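Local coordinates for stage II sporulation protein Q (Bacillus subtilis, PDB 3TUF) that forms with SpoIIIAH an intercellular channel through which mother-cell gene expression triggers forespore-specific gene expression, and takes part in forespore engulfment, at residues S48-V53 against L86-G91; K56-D61 against Y78-G83; V96-S101 against D141-N146; P111-V116 against N155-D160; S126-S131 against E168-G173. All blocks are in the same frame, centred on the assembly; numbering follows the deposited sequence.

Interaction 1: S48-V53 against L86-G91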
# COMPACT_ATOMS: atom_id res chain seq x y z
N SER A 48 -43.29 21.66 14.75
CA SER A 48 -42.35 20.70 15.41
C SER A 48 -43.02 19.63 16.26
O SER A 48 -42.47 18.57 16.45
CB SER A 48 -41.32 21.41 16.27
OG SER A 48 -41.85 22.61 16.78
N GLU A 49 -44.21 19.89 16.76
CA GLU A 49 -44.86 18.88 17.57
C GLU A 49 -45.41 17.72 16.78
O GLU A 49 -45.57 16.67 17.34
CB GLU A 49 -46.00 19.48 18.34
CG GLU A 49 -45.52 20.42 19.39
CD GLU A 49 -45.47 19.78 20.74
OE1 GLU A 49 -45.81 18.57 20.86
OE2 GLU A 49 -45.09 20.51 21.68
N ASN A 50 -45.73 17.88 15.51
CA ASN A 50 -46.34 16.78 14.75
C ASN A 50 -45.34 15.90 13.95
O ASN A 50 -45.75 15.00 13.14
CB ASN A 50 -47.40 17.35 13.83
CG ASN A 50 -48.41 16.30 13.37
OD1 ASN A 50 -48.97 16.44 12.29
ND2 ASN A 50 -48.66 15.27 14.18
N VAL A 51 -44.05 16.14 14.16
CA VAL A 51 -43.05 15.22 13.60
C VAL A 51 -42.20 14.57 14.65
O VAL A 51 -42.06 15.09 15.78
CB VAL A 51 -42.15 15.83 12.50
CG1 VAL A 51 -43.03 16.19 11.26
CG2 VAL A 51 -41.35 17.04 13.02
N SER A 52 -41.62 13.42 14.27
CA SER A 52 -40.63 12.74 15.09
C SER A 52 -39.33 12.48 14.29
O SER A 52 -39.34 12.41 13.09
CB SER A 52 -41.20 11.43 15.59
OG SER A 52 -41.58 10.65 14.47
N VAL A 53 -38.20 12.37 14.99
CA VAL A 53 -36.94 11.92 14.39
C VAL A 53 -37.08 10.45 14.00
O VAL A 53 -37.30 9.62 14.84
CB VAL A 53 -35.82 12.05 15.43
CG1 VAL A 53 -34.52 11.51 14.86
CG2 VAL A 53 -35.64 13.52 15.87
N LEU A 86 -36.53 13.68 9.87
CA LEU A 86 -37.79 13.99 10.56
C LEU A 86 -38.93 13.55 9.67
O LEU A 86 -38.88 13.83 8.45
CB LEU A 86 -37.88 15.50 10.78
CG LEU A 86 -36.90 15.91 11.85
CD1 LEU A 86 -36.58 17.43 11.78
CD2 LEU A 86 -37.41 15.45 13.28
N ALA A 87 -39.92 12.86 10.23
CA ALA A 87 -41.17 12.55 9.45
C ALA A 87 -42.38 12.71 10.37
O ALA A 87 -42.22 12.63 11.60
CB ALA A 87 -41.14 11.16 8.80
N GLU A 88 -43.55 12.99 9.76
CA GLU A 88 -44.83 13.20 10.43
C GLU A 88 -45.45 11.82 10.71
O GLU A 88 -45.19 10.87 9.95
CB GLU A 88 -45.76 14.03 9.50
CG GLU A 88 -47.22 14.33 10.04
CD GLU A 88 -48.30 13.23 9.67
OE1 GLU A 88 -48.21 12.60 8.58
OE2 GLU A 88 -49.24 12.98 10.48
N LYS A 89 -46.25 11.70 11.80
CA LYS A 89 -46.81 10.38 12.16
C LYS A 89 -47.26 9.57 10.91
O LYS A 89 -46.81 8.46 10.71
CB LYS A 89 -47.94 10.48 13.20
CG LYS A 89 -48.29 9.10 13.93
CD LYS A 89 -49.41 8.22 13.27
CE LYS A 89 -50.75 8.25 14.04
NZ LYS A 89 -51.37 9.62 14.14
N ASP A 90 -48.09 10.14 10.05
CA ASP A 90 -48.61 9.35 8.95
C ASP A 90 -47.86 9.56 7.64
O ASP A 90 -48.35 9.17 6.59
CB ASP A 90 -50.10 9.59 8.80
CG ASP A 90 -50.88 8.98 9.96
OD1 ASP A 90 -50.99 7.74 10.00
OD2 ASP A 90 -51.33 9.74 10.85
N GLY A 91 -46.66 10.15 7.74
CA GLY A 91 -45.78 10.46 6.58
C GLY A 91 -46.46 11.37 5.56
O GLY A 91 -46.29 11.17 4.34
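Backbone hydrogen bonds give this antiparallel pair of strands, 51-53 and 86-88, its frame. Ser52 N donates to Ala87 O at 2.8 Å in the plane of that carbonyl, and Ala87 N answers by donating to Ser52 O at 3.0 Å, nearly along the C=O axis. Both bonds are close to straight. The neighbouring pairs, Val51 with Glu88 and Val53 with Leu86, are non-hydrogen-bonded, and there CA-H...O contacts take over: Leu86 CA meets Ser52 O at 3.4 Å, and Glu88 CA approaches Asn50 O.

The apolar contact is carried by Leu86. Its CG stands anti to the carbonyl carbon (chi1 -72°), which brings CD2 obliquely across to Val53 CG2 at 3.7 Å and, more loosely, toward Val51 CG2. Beta-branched valines suit the extended backbone, while the longer leucine spans to them and also packs on Met43 and Pro44. Ser52 and the small Ala87 share the other face.

Polar side chains meet where strand 51-53 begins and strand 86-88 ends. Asn50 and Glu88 run side by side with amide and carboxylate planes 55° apart, and Asn50 OD1 rests against the aliphatic Glu88 CG at 3.5 Å. A bend at chi2 (-89°) turns the Glu88 carboxylate so that OE1 accepts a hydrogen bond from Lys92 N. A type I turn runs from Glu88 to Gly91, closed by Gly91 N donating to Glu88 O at 2.8 Å; Gly91 has a positive phi, which glycine adopts readily.

Strand 84-88 also pairs with strand 165-171, so the contact joins strand 51-55 to the antiparallel sheet typical of M23 peptidase domains.

Interaction 2: K56-D61 against Y78-G83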
# COMPACT_ATOMS: atom_id res chain seq x y z
N LYS A 56 -31.38 9.04 13.25
CA LYS A 56 -30.40 9.81 14.04
C LYS A 56 -29.04 9.83 13.33
O LYS A 56 -28.79 9.02 12.42
CB LYS A 56 -30.22 9.17 15.44
CG LYS A 56 -31.41 9.29 16.35
CD LYS A 56 -31.13 8.45 17.64
CE LYS A 56 -32.40 8.36 18.50
NZ LYS A 56 -32.27 7.43 19.68
N PHE A 57 -28.19 10.77 13.78
CA PHE A 57 -26.87 10.97 13.28
C PHE A 57 -26.03 9.79 13.83
O PHE A 57 -26.12 9.45 14.97
CB PHE A 57 -26.42 12.32 13.83
CG PHE A 57 -24.99 12.63 13.57
CD1 PHE A 57 -23.98 12.02 14.30
CD2 PHE A 57 -24.64 13.53 12.58
CE1 PHE A 57 -22.59 12.32 14.04
CE2 PHE A 57 -23.27 13.84 12.30
CZ PHE A 57 -22.25 13.25 13.02
N TYR A 58 -25.20 9.19 12.98
CA TYR A 58 -24.41 8.04 13.40
C TYR A 58 -23.39 8.38 14.50
O TYR A 58 -22.58 9.29 14.34
CB TYR A 58 -23.69 7.42 12.20
CG TYR A 58 -23.06 6.07 12.49
CD1 TYR A 58 -21.75 5.97 12.93
CD2 TYR A 58 -23.78 4.90 12.31
CE1 TYR A 58 -21.17 4.75 13.19
CE2 TYR A 58 -23.21 3.66 12.57
CZ TYR A 58 -21.91 3.59 13.01
OH TYR A 58 -21.34 2.37 13.27
N GLU A 59 -23.44 7.64 15.61
CA GLU A 59 -22.47 7.84 16.68
C GLU A 59 -21.69 6.52 16.89
O GLU A 59 -22.30 5.44 17.07
CB GLU A 59 -23.19 8.24 17.98
CG GLU A 59 -23.98 9.49 17.88
CD GLU A 59 -23.19 10.74 18.26
OE1 GLU A 59 -22.04 11.00 17.79
OE2 GLU A 59 -23.78 11.53 19.04
N THR A 60 -20.36 6.58 16.84
CA THR A 60 -19.55 5.35 16.83
C THR A 60 -19.59 4.56 18.15
O THR A 60 -19.30 3.34 18.17
CB THR A 60 -18.05 5.62 16.47
OG1 THR A 60 -17.36 5.88 17.67
CG2 THR A 60 -17.89 6.87 15.63
N ASP A 61 -19.91 5.26 19.24
CA ASP A 61 -19.94 4.66 20.57
C ASP A 61 -21.34 4.27 21.04
O ASP A 61 -21.53 4.03 22.22
CB ASP A 61 -19.30 5.62 21.57
CG ASP A 61 -20.05 6.89 21.70
OD1 ASP A 61 -21.19 7.02 21.18
OD2 ASP A 61 -19.50 7.80 22.33
N TYR A 78 -24.31 0.89 2.09
CA TYR A 78 -24.62 1.54 3.34
C TYR A 78 -23.71 2.74 3.61
O TYR A 78 -22.52 2.72 3.32
CB TYR A 78 -24.42 0.54 4.45
CG TYR A 78 -25.21 -0.72 4.23
CD1 TYR A 78 -26.40 -0.94 4.93
CD2 TYR A 78 -24.80 -1.68 3.31
CE1 TYR A 78 -27.14 -2.12 4.73
CE2 TYR A 78 -25.51 -2.83 3.12
CZ TYR A 78 -26.70 -3.05 3.82
OH TYR A 78 -27.45 -4.20 3.63
N SER A 79 -24.24 3.79 4.19
CA SER A 79 -23.43 4.95 4.39
C SER A 79 -23.83 5.42 5.81
O SER A 79 -24.81 4.89 6.38
CB SER A 79 -23.69 5.93 3.24
OG SER A 79 -23.72 7.29 3.66
N LEU A 80 -23.04 6.32 6.42
CA LEU A 80 -23.26 6.71 7.82
C LEU A 80 -24.32 7.81 7.79
O LEU A 80 -24.30 8.60 6.86
CB LEU A 80 -22.01 7.36 8.37
CG LEU A 80 -20.74 6.50 8.53
CD1 LEU A 80 -19.77 7.31 9.35
CD2 LEU A 80 -21.03 5.16 9.16
N SER A 81 -25.24 7.92 8.77
CA SER A 81 -26.17 9.07 8.68
C SER A 81 -25.49 10.38 9.15
O SER A 81 -24.98 10.39 10.24
CB SER A 81 -27.40 8.79 9.48
OG SER A 81 -28.08 10.01 9.70
N LYS A 82 -25.46 11.48 8.38
CA LYS A 82 -24.70 12.70 8.82
C LYS A 82 -25.61 13.81 9.37
O LYS A 82 -25.23 15.08 9.52
CB LYS A 82 -23.82 13.20 7.67
CG LYS A 82 -22.59 12.28 7.40
CD LYS A 82 -21.83 11.90 8.73
CE LYS A 82 -20.37 11.47 8.54
NZ LYS A 82 -19.61 11.71 9.78
N GLY A 83 -26.82 13.31 9.69
CA GLY A 83 -27.88 14.16 10.24
C GLY A 83 -29.09 13.41 10.77
O GLY A 83 -29.06 12.16 10.95
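The Phe57 side chain leaves the backbone with CG anti to the backbone N (chi1 172°), and its CB starts 3.9 Å from Gly83 O. At CG the ring comes under Ser81 O, which lies over one face, displaced toward the rim. Next, CD2 presses on the peptide between Lys82 and Gly83, 3.4 Å from Lys82 C, and CE2 comes within 3.6 Å of Lys82 O. The ring also packs on Ala175, Asn177 and Pro178, a setting suited to a broad, flat hydrocarbon. An alanine here would lack the ring, which would probably leave the 82-83 peptide less well packed and loosen the contact with strand 174-176.

Strand 77-80 forms a beta hairpin with strand 71-73, and at Tyr78 and Ser79 it pairs antiparallel with a strand of the neighbouring SpoIIIAH chain, so the sheet continues across the channel-forming interface. Just beyond that strand, Ser81 O accepts, on a lone pair, an almost straight hydrogen bond from Tyr58 N at 3.0 Å. Leu80 CD2 sits over the centre of the Tyr58 ring in a CH-pi contact, 3.9 Å from its centroid. Leu80 packs on Ile176 of the SpoIIIAH chain as well, while Tyr58 meets Thr173 of that chain.

Interaction 3: V96-S101 against D141-N146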
# COMPACT_ATOMS: atom_id res chain seq x y z
N VAL A 96 -40.83 22.52 5.76
CA VAL A 96 -39.53 22.66 6.39
C VAL A 96 -39.12 24.14 6.47
O VAL A 96 -39.40 24.91 5.53
CB VAL A 96 -38.56 21.98 5.47
CG1 VAL A 96 -37.03 22.40 5.75
CG2 VAL A 96 -38.84 20.49 5.46
N SER A 97 -38.43 24.53 7.53
CA SER A 97 -38.03 25.93 7.67
C SER A 97 -36.65 26.10 8.22
O SER A 97 -36.10 25.21 8.86
CB SER A 97 -39.00 26.68 8.58
OG SER A 97 -39.20 25.94 9.74
N ALA A 98 -36.11 27.28 8.03
CA ALA A 98 -34.73 27.50 8.34
C ALA A 98 -34.56 27.42 9.86
O ALA A 98 -35.30 28.05 10.65
CB ALA A 98 -34.25 28.82 7.79
N SER A 99 -33.62 26.56 10.24
CA SER A 99 -33.24 26.35 11.61
C SER A 99 -32.52 27.56 12.19
O SER A 99 -32.58 27.77 13.38
CB SER A 99 -32.31 25.15 11.66
OG SER A 99 -31.63 25.12 12.89
N LEU A 100 -31.82 28.31 11.35
CA LEU A 100 -31.20 29.56 11.75
C LEU A 100 -31.22 30.50 10.56
O LEU A 100 -31.42 30.06 9.42
CB LEU A 100 -29.74 29.34 12.15
CG LEU A 100 -29.34 28.52 13.40
CD1 LEU A 100 -27.92 28.07 13.24
CD2 LEU A 100 -29.48 29.27 14.73
N SER A 101 -31.01 31.79 10.81
CA SER A 101 -30.93 32.77 9.74
C SER A 101 -29.60 32.68 8.93
O SER A 101 -28.53 32.33 9.45
CB SER A 101 -31.18 34.14 10.33
OG SER A 101 -32.33 34.11 11.21
N ASP A 141 -30.92 33.87 -1.84
CA ASP A 141 -31.96 34.29 -0.89
C ASP A 141 -31.36 34.39 0.53
O ASP A 141 -30.61 33.50 0.95
CB ASP A 141 -33.17 33.32 -0.93
CG ASP A 141 -34.04 33.51 -2.19
OD1 ASP A 141 -33.83 34.53 -2.87
OD2 ASP A 141 -34.92 32.66 -2.51
N LYS A 142 -31.64 35.49 1.24
CA LYS A 142 -31.37 35.62 2.67
C LYS A 142 -32.58 35.03 3.33
O LYS A 142 -33.66 35.47 3.00
CB LYS A 142 -31.42 37.10 3.04
CG LYS A 142 -30.12 37.76 3.25
CD LYS A 142 -29.48 38.11 1.95
CE LYS A 142 -28.00 37.72 2.03
NZ LYS A 142 -27.07 38.75 1.48
N VAL A 143 -32.47 34.07 4.25
CA VAL A 143 -33.67 33.64 5.00
C VAL A 143 -33.53 33.97 6.47
O VAL A 143 -32.40 34.16 6.98
CB VAL A 143 -33.98 32.12 4.87
CG1 VAL A 143 -34.40 31.76 3.45
CG2 VAL A 143 -32.80 31.30 5.27
N LYS A 144 -34.67 34.03 7.14
CA LYS A 144 -34.72 34.21 8.59
C LYS A 144 -35.13 32.88 9.25
O LYS A 144 -35.72 31.99 8.61
CB LYS A 144 -35.58 35.47 9.02
CG LYS A 144 -36.84 35.69 8.18
CD LYS A 144 -37.49 37.14 8.16
CE LYS A 144 -38.56 37.34 6.99
NZ LYS A 144 -39.76 36.38 6.92
N GLN A 145 -34.73 32.73 10.53
CA GLN A 145 -35.04 31.57 11.34
C GLN A 145 -36.55 31.29 11.31
O GLN A 145 -37.31 32.20 11.48
CB GLN A 145 -34.59 31.88 12.76
CG GLN A 145 -34.95 30.78 13.72
CD GLN A 145 -34.10 30.71 14.99
OE1 GLN A 145 -34.01 31.69 15.75
NE2 GLN A 145 -33.51 29.54 15.24
N ASN A 146 -36.97 30.06 11.05
CA ASN A 146 -38.40 29.65 10.94
C ASN A 146 -39.12 30.01 9.65
O ASN A 146 -40.33 29.74 9.46
CB ASN A 146 -39.23 30.09 12.15
CG ASN A 146 -38.81 29.33 13.37
OD1 ASN A 146 -38.08 29.85 14.23
ND2 ASN A 146 -39.16 28.05 13.41
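The flat amide of Gln145 meets the peptide carbonyl of Ser99 obliquely. NE2 donates to Ser99 O at 2.7 Å, but it stands 33° above the carbonyl plane, and Ser99 O is itself 25° out of the amide plane. Beside the amide runs Leu100, pointing the same way, with its CD2 4.1 Å from Gln145 NE2. CG anti to the backbone N (chi1 176°) and an extended chain beyond it give glutamine the length to get there, and NE2 also donates to Asn40 O. An alanine here would lack the amide, and the hold on Ser99 O and on Asn40 O would probably weaken.

Beside it the backbones are bonded once directly: Asn146 N gives a short, nearly straight hydrogen bond to Ala98 O, 2.6 Å away. Gln145 N donates to the side-chain oxygen Ser101 OG at 2.9 Å. To one side, the small Ala98 lets its CB touch Val143 CG2 at 3.8 Å. The contact joins the end of strand 95-97 and the loop after it to the end of strand 142-143, which pairs with strand 102-110 in the main sheet of the M23 domain, and the loop that follows.

Because three N-H groups each find an oxygen while apolar contact is slight, directional hydrogen bonding rather than hydrophobic burial probably fixes this junction.

Interaction 4: P111-V116 against N155-D160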
# COMPACT_ATOMS: atom_id res chain seq x y z
N PRO A 111 -31.34 14.16 -8.62
CA PRO A 111 -32.26 13.01 -8.89
C PRO A 111 -32.23 11.91 -7.83
O PRO A 111 -33.19 11.13 -7.71
CB PRO A 111 -31.78 12.48 -10.23
CG PRO A 111 -30.21 12.91 -10.26
CD PRO A 111 -30.20 14.26 -9.55
N VAL A 112 -31.15 11.87 -7.04
CA VAL A 112 -31.06 10.91 -5.95
C VAL A 112 -31.48 11.49 -4.61
O VAL A 112 -32.23 10.85 -3.86
CB VAL A 112 -29.65 10.44 -5.84
CG1 VAL A 112 -29.42 9.59 -4.54
CG2 VAL A 112 -29.33 9.68 -7.09
N LEU A 113 -30.99 12.69 -4.32
CA LEU A 113 -31.27 13.38 -3.05
C LEU A 113 -32.63 14.13 -2.92
O LEU A 113 -33.05 14.49 -1.81
CB LEU A 113 -30.10 14.33 -2.72
CG LEU A 113 -28.70 13.68 -2.55
CD1 LEU A 113 -27.56 14.71 -2.11
CD2 LEU A 113 -28.80 12.48 -1.59
N GLY A 114 -33.36 14.33 -4.02
CA GLY A 114 -34.52 15.29 -4.05
C GLY A 114 -33.96 16.72 -4.10
O GLY A 114 -32.77 16.97 -4.40
N TYR A 115 -34.78 17.70 -3.78
CA TYR A 115 -34.20 19.03 -3.58
C TYR A 115 -33.22 19.15 -2.43
O TYR A 115 -33.38 18.51 -1.40
CB TYR A 115 -35.29 20.02 -3.37
CG TYR A 115 -35.81 20.55 -4.64
CD1 TYR A 115 -35.20 21.66 -5.27
CD2 TYR A 115 -36.98 19.99 -5.22
CE1 TYR A 115 -35.76 22.22 -6.48
CE2 TYR A 115 -37.54 20.52 -6.42
CZ TYR A 115 -36.91 21.63 -7.02
OH TYR A 115 -37.46 22.13 -8.15
N VAL A 116 -32.21 19.98 -2.58
CA VAL A 116 -31.23 20.08 -1.52
C VAL A 116 -31.06 21.54 -1.35
O VAL A 116 -30.86 22.25 -2.35
CB VAL A 116 -29.83 19.49 -1.91
CG1 VAL A 116 -28.78 19.76 -0.79
CG2 VAL A 116 -29.89 17.95 -2.26
N ASN A 155 -37.39 10.17 -1.36
CA ASN A 155 -36.05 10.21 -1.85
C ASN A 155 -35.63 8.92 -2.42
O ASN A 155 -36.09 7.86 -1.96
CB ASN A 155 -35.13 10.24 -0.64
CG ASN A 155 -34.16 11.28 -0.78
OD1 ASN A 155 -34.12 11.94 -1.87
ND2 ASN A 155 -33.39 11.51 0.25
N LEU A 156 -34.65 8.96 -3.30
CA LEU A 156 -34.00 7.70 -3.69
C LEU A 156 -32.99 7.24 -2.63
O LEU A 156 -32.98 6.08 -2.24
CB LEU A 156 -33.37 7.78 -5.08
CG LEU A 156 -34.45 7.61 -6.18
CD1 LEU A 156 -33.87 7.93 -7.57
CD2 LEU A 156 -35.17 6.22 -6.13
N TYR A 157 -32.22 8.20 -2.14
CA TYR A 157 -31.14 7.98 -1.19
C TYR A 157 -31.53 7.17 0.08
O TYR A 157 -30.98 6.09 0.35
CB TYR A 157 -30.58 9.35 -0.83
CG TYR A 157 -29.16 9.34 -0.32
CD1 TYR A 157 -28.09 8.96 -1.15
CD2 TYR A 157 -28.88 9.75 0.98
CE1 TYR A 157 -26.79 8.98 -0.70
CE2 TYR A 157 -27.59 9.76 1.45
CZ TYR A 157 -26.55 9.37 0.61
OH TYR A 157 -25.28 9.39 1.11
N SER A 158 -32.50 7.67 0.83
CA SER A 158 -32.98 6.91 1.96
C SER A 158 -34.45 6.59 1.77
O SER A 158 -35.29 7.28 2.30
CB SER A 158 -32.72 7.68 3.28
OG SER A 158 -32.65 9.09 3.06
N GLU A 159 -34.80 5.55 1.02
CA GLU A 159 -36.25 5.32 0.82
C GLU A 159 -36.87 4.92 2.12
O GLU A 159 -38.07 5.11 2.32
CB GLU A 159 -36.57 4.24 -0.20
CG GLU A 159 -35.43 3.96 -1.17
CD GLU A 159 -35.94 3.63 -2.56
OE1 GLU A 159 -36.95 2.89 -2.65
OE2 GLU A 159 -35.33 4.13 -3.54
N ASP A 160 -36.03 4.37 3.01
CA ASP A 160 -36.45 3.87 4.34
C ASP A 160 -37.00 4.93 5.33
O ASP A 160 -37.69 4.59 6.27
CB ASP A 160 -35.33 3.00 5.01
CG ASP A 160 -34.21 3.84 5.66
OD1 ASP A 160 -34.29 4.08 6.88
OD2 ASP A 160 -33.25 4.29 4.97
O HOH W 1 -34.78 11.32 -5.25
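Leu113 CD2 sits over one face of the Tyr157 ring, displaced toward its rim, in a CH-pi contact 3.7 Å from the centroid. The methyl comes nearest to Tyr157 CG, at 3.4 Å, and the two side chains lie alongside each other and point the same way. Val112 crosses the ring obliquely and brings CG1 to 3.7 Å from Tyr157 CD1. This centre joins two loops of the M23 domain: loop 155-160, which precedes strand 165-171, and loop 111-116, the turn between the antiparallel strands 102-110 and 116-120. Gln130 of strand 125-132 touches both Leu113 and Tyr157 and so links them to the sheet.

Branched aliphatic residues beside a tyrosine suit this place, since they supply methyls to a wide ring. The polar rim is built mostly from backbone. Val112 O takes a hydrogen bond from Tyr157 N at 3.2 Å, with the donor 36° above the carbonyl plane, and a weak bond from Leu156 N. The turn that presents this oxygen is braced by Asp110, whose OD1 accepts from Val112 N and Leu113 N; Gly114 follows with a positive phi that glycine adopts easily.

Farthest out, Leu156 CD1 lies 3.3 Å from Pro111 O. A water donates to Pro111 O at 2.9 Å and accepts from Leu156 N at 3.1 Å.

Interaction 5: S126-S131 against E168-G173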
# COMPACT_ATOMS: atom_id res chain seq x y z
N SER A 126 -23.25 26.01 8.91
CA SER A 126 -24.22 26.00 7.85
C SER A 126 -25.15 24.81 8.03
O SER A 126 -24.81 23.83 8.71
CB SER A 126 -23.49 25.93 6.52
OG SER A 126 -22.91 24.67 6.41
N THR A 127 -26.34 24.88 7.45
CA THR A 127 -27.31 23.79 7.59
C THR A 127 -27.78 23.26 6.28
O THR A 127 -27.81 23.99 5.28
CB THR A 127 -28.57 24.24 8.36
OG1 THR A 127 -28.88 25.62 8.06
CG2 THR A 127 -28.37 24.06 9.79
N VAL A 128 -28.20 22.01 6.28
CA VAL A 128 -28.53 21.30 5.03
C VAL A 128 -29.89 20.64 5.17
O VAL A 128 -30.22 19.95 6.17
CB VAL A 128 -27.41 20.26 4.60
CG1 VAL A 128 -27.73 19.47 3.28
CG2 VAL A 128 -26.04 20.96 4.50
N TYR A 129 -30.71 20.88 4.16
CA TYR A 129 -32.04 20.34 4.15
C TYR A 129 -32.14 19.68 2.83
O TYR A 129 -31.79 20.30 1.79
CB TYR A 129 -33.03 21.48 4.20
CG TYR A 129 -32.67 22.51 5.26
CD1 TYR A 129 -31.66 23.46 5.02
CD2 TYR A 129 -33.34 22.53 6.49
CE1 TYR A 129 -31.30 24.42 5.97
CE2 TYR A 129 -32.99 23.50 7.49
CZ TYR A 129 -31.95 24.44 7.19
OH TYR A 129 -31.61 25.37 8.14
N GLN A 130 -32.64 18.45 2.83
CA GLN A 130 -32.47 17.61 1.68
C GLN A 130 -33.57 16.59 1.74
O GLN A 130 -34.15 16.44 2.78
CB GLN A 130 -31.06 17.00 1.76
CG GLN A 130 -31.01 15.50 1.70
CD GLN A 130 -29.62 14.93 1.67
OE1 GLN A 130 -28.60 15.68 1.51
NE2 GLN A 130 -29.54 13.58 1.84
N SER A 131 -33.89 15.90 0.64
CA SER A 131 -35.18 15.13 0.48
C SER A 131 -36.50 15.94 0.27
O SER A 131 -37.62 15.35 0.22
CB SER A 131 -35.38 14.06 1.54
OG SER A 131 -36.12 12.99 0.94
N GLU A 168 -29.01 18.63 8.49
CA GLU A 168 -27.64 18.55 8.94
C GLU A 168 -27.15 19.92 9.39
O GLU A 168 -27.63 20.95 8.86
CB GLU A 168 -26.78 18.03 7.78
CG GLU A 168 -27.08 16.58 7.36
CD GLU A 168 -26.16 16.15 6.23
OE1 GLU A 168 -25.27 16.99 5.88
OE2 GLU A 168 -26.31 14.99 5.69
N ILE A 169 -26.23 19.93 10.37
CA ILE A 169 -25.54 21.16 10.79
C ILE A 169 -24.15 20.75 10.57
O ILE A 169 -23.79 19.61 10.97
CB ILE A 169 -25.58 21.48 12.33
CG1 ILE A 169 -26.91 21.16 12.94
CG2 ILE A 169 -25.23 22.92 12.65
CD1 ILE A 169 -27.03 19.67 13.11
N ARG A 170 -23.39 21.65 9.94
CA ARG A 170 -21.98 21.45 9.61
C ARG A 170 -21.20 22.66 10.08
O ARG A 170 -21.70 23.81 9.99
CB ARG A 170 -21.77 21.28 8.10
CG ARG A 170 -22.72 20.28 7.45
CD ARG A 170 -22.32 19.89 6.09
NE ARG A 170 -21.98 18.49 6.18
CZ ARG A 170 -22.47 17.54 5.40
NH1 ARG A 170 -23.30 17.90 4.40
NH2 ARG A 170 -22.10 16.26 5.61
N LYS A 171 -20.00 22.41 10.59
CA LYS A 171 -19.07 23.48 10.93
C LYS A 171 -17.84 23.28 10.09
O LYS A 171 -17.21 22.19 10.09
CB LYS A 171 -18.74 23.48 12.42
CG LYS A 171 -17.48 24.26 12.78
CD LYS A 171 -17.72 25.75 12.92
CE LYS A 171 -16.52 26.38 13.65
NZ LYS A 171 -16.09 27.66 13.00
N ASP A 172 -17.51 24.34 9.37
CA ASP A 172 -16.50 24.29 8.31
C ASP A 172 -16.58 23.00 7.51
O ASP A 172 -15.58 22.36 7.28
CB ASP A 172 -15.10 24.51 8.91
CG ASP A 172 -15.03 25.79 9.66
OD1 ASP A 172 -15.17 26.86 9.04
OD2 ASP A 172 -14.91 25.73 10.88
N GLY A 173 -17.78 22.64 7.08
CA GLY A 173 -17.98 21.47 6.23
C GLY A 173 -18.24 20.14 6.93
O GLY A 173 -18.79 19.22 6.31
O HOH W 2 -20.34 24.35 7.44
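Three partners grip the water at the end of this strand pair: Ser126 OG at 2.8 Å, Gly173 N, which donates to it at 3.1 Å, and Arg170 O, which accepts a weak bond from it. Arg170 O is therefore held twice, for Ser126 N also donates to it, at 2.9 Å. Strands 126-130 and 168-171 are antiparallel neighbours in the main sheet of the M23 domain. Arg170 N returns a bond to Ser126 O nearly along the C=O axis, so that Ser126 and Arg170 form one hydrogen-bonded pair.

The second such pair is Val128 with Glu168. Val128 N reaches Glu168 O at 2.8 Å from 29° above the carbonyl plane, whereas Glu168 N uses a lone pair of Val128 O. Beta-branched Thr127 and Val128 suit the extended chain, and Val128 CB packs against Glu168 CB at 3.9 Å. On the face that carries Val128 and Glu168, Arg170 bends at chi3 (113°) and crosses Val128 obliquely, bringing NH1 to 4.1 Å from Val128 CG2. NH1 also forms a salt bridge with Glu168 OE1, although the place of that oxygen is less sure. Glu168 OE2 is hydrogen-bonded to His166 NE2, in the HxH sequence characteristic of M23 peptidases; with arginine beside it, the carboxylate is likely to stay ionised.

The opposite face carries Thr127 and Ile169. There Thr127 OG1 and Tyr129 OH share a hydrogen bond of 2.7 Å, although the place of Thr127 OG1 is less sure, and Tyr129 OH probably also accepts a hydrogen bond from Ser99 N.

Along the chain, interaction 2 is nested inside the loop closed by interaction 1, and both close before the others open. Interactions 3, 4 and 5 cross one another, their segments alternating within the M23 domain. Interaction 5 is the most central; its strand 165-171 neighbours strand 84-88 of interaction 1 in the main sheet, and the centres of interactions 1 and 5 are about 20 Å apart. It touches interaction 2 through Lys82 and Glu168, interaction 3 through Tyr129 and Ser99, and interaction 4 through Gln130. Interactions 2 and 3 lie on opposite sides of the chain's centre, about 25 Å between centres. Interaction 5, touching both, thus lies between the SpoIIIAH-facing side at interaction 2 and the far side at interaction 3.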